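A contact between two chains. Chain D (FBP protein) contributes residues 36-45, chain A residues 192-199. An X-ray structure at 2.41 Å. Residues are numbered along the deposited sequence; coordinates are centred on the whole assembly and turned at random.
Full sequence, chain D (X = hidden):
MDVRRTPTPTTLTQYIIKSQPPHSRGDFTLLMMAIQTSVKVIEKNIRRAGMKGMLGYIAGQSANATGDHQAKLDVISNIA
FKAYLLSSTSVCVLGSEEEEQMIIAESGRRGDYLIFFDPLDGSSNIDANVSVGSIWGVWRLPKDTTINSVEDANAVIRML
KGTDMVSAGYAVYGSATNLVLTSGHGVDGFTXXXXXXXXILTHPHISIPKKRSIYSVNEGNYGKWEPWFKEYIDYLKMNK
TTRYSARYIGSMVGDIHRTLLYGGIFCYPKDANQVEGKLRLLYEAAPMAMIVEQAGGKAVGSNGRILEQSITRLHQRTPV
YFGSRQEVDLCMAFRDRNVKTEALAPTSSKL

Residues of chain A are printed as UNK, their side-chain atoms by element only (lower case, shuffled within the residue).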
# COMPACT_ATOMS: atom_id res chain seq x y z
N GLN D 36 -12.41 11.60 8.28
CA GLN D 36 -11.75 10.41 7.75
C GLN D 36 -10.66 10.76 6.76
O GLN D 36 -9.56 10.21 6.83
CB GLN D 36 -12.74 9.50 7.05
CG GLN D 36 -13.67 8.75 7.98
CD GLN D 36 -14.65 7.92 7.19
OE1 GLN D 36 -14.30 6.85 6.70
NE2 GLN D 36 -15.88 8.41 7.06
N THR D 37 -10.95 11.68 5.85
CA THR D 37 -9.96 12.10 4.86
C THR D 37 -8.73 12.72 5.53
O THR D 37 -7.59 12.40 5.14
CB THR D 37 -10.55 13.10 3.84
OG1 THR D 37 -11.68 12.50 3.21
CG2 THR D 37 -9.53 13.44 2.76
N SER D 38 -8.98 13.57 6.53
CA SER D 38 -7.91 14.22 7.28
C SER D 38 -7.00 13.19 7.97
O SER D 38 -5.78 13.30 7.92
CB SER D 38 -8.48 15.16 8.35
OG SER D 38 -9.32 16.13 7.77
N VAL D 39 -7.62 12.19 8.58
CA VAL D 39 -6.91 11.15 9.30
C VAL D 39 -6.04 10.35 8.36
O VAL D 39 -4.89 10.04 8.70
CB VAL D 39 -7.88 10.26 10.10
CG1 VAL D 39 -7.19 9.05 10.69
CG2 VAL D 39 -8.48 11.07 11.26
N LYS D 40 -6.55 10.05 7.18
CA LYS D 40 -5.78 9.28 6.18
C LYS D 40 -4.60 10.05 5.63
O LYS D 40 -3.54 9.47 5.38
CB LYS D 40 -6.68 8.80 5.05
CG LYS D 40 -7.66 7.74 5.53
CD LYS D 40 -8.50 7.14 4.44
CE LYS D 40 -9.46 8.15 3.82
NZ LYS D 40 -9.98 7.56 2.55
N VAL D 41 -4.78 11.36 5.44
CA VAL D 41 -3.70 12.22 4.97
C VAL D 41 -2.58 12.30 6.02
O VAL D 41 -1.41 12.21 5.68
CB VAL D 41 -4.22 13.62 4.59
CG1 VAL D 41 -3.06 14.60 4.38
CG2 VAL D 41 -5.05 13.54 3.32
N ILE D 42 -2.97 12.44 7.27
CA ILE D 42 -2.01 12.47 8.37
C ILE D 42 -1.26 11.14 8.54
O ILE D 42 -0.06 11.14 8.74
CB ILE D 42 -2.69 12.87 9.70
CG1 ILE D 42 -3.18 14.32 9.61
CG2 ILE D 42 -1.73 12.70 10.88
CD1 ILE D 42 -4.26 14.68 10.59
N GLU D 43 -1.99 10.03 8.44
CA GLU D 43 -1.38 8.70 8.44
C GLU D 43 -0.32 8.55 7.35
O GLU D 43 0.76 8.03 7.62
CB GLU D 43 -2.46 7.63 8.25
CG GLU D 43 -2.11 6.24 8.79
CD GLU D 43 -1.18 5.42 7.90
OE1 GLU D 43 -1.15 5.62 6.66
OE2 GLU D 43 -0.49 4.54 8.47
N LYS D 44 -0.62 8.97 6.12
CA LYS D 44 0.34 8.89 5.00
C LYS D 44 1.65 9.57 5.39
O LYS D 44 2.74 8.99 5.22
CB LYS D 44 -0.25 9.52 3.72
CG LYS D 44 0.75 9.81 2.58
CD LYS D 44 0.38 11.06 1.81
CE LYS D 44 1.04 11.23 0.43
NZ LYS D 44 0.30 10.69 -0.76
N ASN D 45 1.55 10.79 5.89
CA ASN D 45 2.73 11.57 6.28
C ASN D 45 3.51 10.94 7.43
O ASN D 45 4.74 10.88 7.39
CB ASN D 45 2.32 13.01 6.61
CG ASN D 45 1.91 13.77 5.37
OD1 ASN D 45 2.75 14.10 4.55
ND2 ASN D 45 0.62 14.01 5.22
N UNK A 192 -6.66 7.51 -8.40
CA UNK A 192 -6.67 6.99 -7.05
C UNK A 192 -5.29 7.12 -6.46
O UNK A 192 -4.33 6.62 -7.03
c UNK A 192 -7.56 3.33 -5.93
c UNK A 192 -7.11 5.52 -7.05
c UNK A 192 -7.13 4.77 -5.71
c UNK A 192 -8.03 5.44 -4.71
N UNK A 193 -5.19 7.83 -5.33
CA UNK A 193 -3.96 7.87 -4.55
C UNK A 193 -4.04 6.69 -3.57
O UNK A 193 -4.79 6.76 -2.59
o UNK A 193 -2.05 10.45 -2.82
c UNK A 193 -3.83 9.19 -3.80
o UNK A 193 -1.95 8.27 -2.61
c UNK A 193 -2.51 9.31 -3.04
N UNK A 194 -3.29 5.62 -3.84
CA UNK A 194 -3.40 4.44 -2.98
C UNK A 194 -2.94 4.66 -1.52
O UNK A 194 -3.39 3.96 -0.62
c UNK A 194 -2.20 5.48 -4.82
c UNK A 194 -1.51 4.22 -4.42
c UNK A 194 -2.52 3.41 -3.69
N UNK A 195 -2.09 5.66 -1.30
CA UNK A 195 -1.65 6.02 0.05
C UNK A 195 -2.71 6.64 0.96
O UNK A 195 -2.58 6.54 2.17
n UNK A 195 1.02 5.02 -0.43
c UNK A 195 -0.43 6.95 -0.03
c UNK A 195 0.76 6.29 -0.71
o UNK A 195 1.43 6.94 -1.50
N UNK A 196 -3.74 7.28 0.40
CA UNK A 196 -4.84 7.83 1.21
C UNK A 196 -6.23 7.30 0.85
O UNK A 196 -7.20 7.70 1.47
c UNK A 196 -3.55 9.88 1.84
c UNK A 196 -4.94 11.45 -0.32
c UNK A 196 -4.83 9.38 1.20
c UNK A 196 -4.97 9.94 -0.22
N UNK A 197 -6.31 6.39 -0.12
CA UNK A 197 -7.58 5.85 -0.58
C UNK A 197 -8.60 6.91 -0.99
O UNK A 197 -9.75 6.86 -0.57
N UNK A 198 -8.15 7.88 -1.77
CA UNK A 198 -9.02 8.93 -2.27
C UNK A 198 -8.69 9.15 -3.72
O UNK A 198 -7.54 9.00 -4.15
o UNK A 198 -11.46 10.66 -0.60
c UNK A 198 -10.66 10.31 0.28
o UNK A 198 -11.04 10.06 1.45
c UNK A 198 -9.16 10.22 -0.03
c UNK A 198 -8.81 10.24 -1.51
N UNK A 199 -9.72 9.51 -4.48
CA UNK A 199 -9.55 9.92 -5.87
C UNK A 199 -9.19 11.40 -5.86
O UNK A 199 -9.87 12.19 -5.22
c UNK A 199 -11.23 5.50 -7.58
c UNK A 199 -10.98 8.19 -6.98
c UNK A 199 -10.49 6.33 -8.40
c UNK A 199 -11.74 7.37 -6.18
c UNK A 199 -10.82 9.64 -6.65
c UNK A 199 -11.86 6.02 -6.47
c UNK A 199 -10.35 7.66 -8.09

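Position 192 carries four carbons, forked at the second, and lies out of reach of chain D; the fork one carbon beyond CB identifies leucine, L192(A). Position 193 has two carbons, the second bearing two oxygens: a short carboxylate, hence aspartate. One oxygen of D193(A), OD2, lies 3.1 Å from NZ of K44(D), a salt bridge. The other, OD1, accepts a hydrogen bond from the backbone N of position 195 at 2.9 Å, so the carboxylate also braces the turn that follows.

At position 194 three carbons close a ring onto the backbone N, which defines proline, P194(A); it makes no contact with the helix. Position 195 shows two carbons, the second with one oxygen and one nitrogen, the amide of asparagine. Its CB points toward chain D and lies 3.9 Å from NZ of K44(D), while both amide atoms of N195(A) are hydrogen-bonded elsewhere in the structure.

Four carbons at position 196, forked at the first with one arm two carbons long, give isoleucine. I196(A) has the largest area covered by the opposing stretch, 89 Å². Its CG2 is 3.8 Å from CB of K44(D) and 3.9 Å from CA of V41(D), and its CD1 is 4.2 Å from CG2 of V41(D), an apolar contact. Its backbone O accepts a hydrogen bond from NZ of K40(D) at 3.0 Å.

Position 197 has no side-chain atoms and is therefore glycine. Its phi of 53° by itself favours this residue, and an ideal CB would sit 3.7 Å from NZ of K40(D). The O of G197(A) accepts a weak hydrogen bond from that same NZ at 3.2 Å.

Position 198 bears three carbons, the third with two oxygens: glutamate. OE2 of E198(A) lies 2.9 Å from NZ of K40(D), a hydrogen bond within a salt bridge, and 3.1 Å from OG1 of T37(D). Position 199, one carbon followed by a six-carbon ring, is phenylalanine, F199(A), too distant to take part.

The contact works by presenting one side of a helix to a strand–turn–strand segment. The segment is held together by the backbone bond from N of D193(A) to O of E198(A), 2.9 Å, and by the bond from N of I196(A) to O of D193(A), 3.2 Å. K40(D) and K44(D), one helical turn apart, supply the charges: the first gathers two carbonyls and a carboxylate around its ammonium, the second pairs with D193(A). Between these polar anchorages, I196(A) packs against the helix, and the two stretches together bury 398 Å².

Chain A, residues 192-199: LDPNIGEF
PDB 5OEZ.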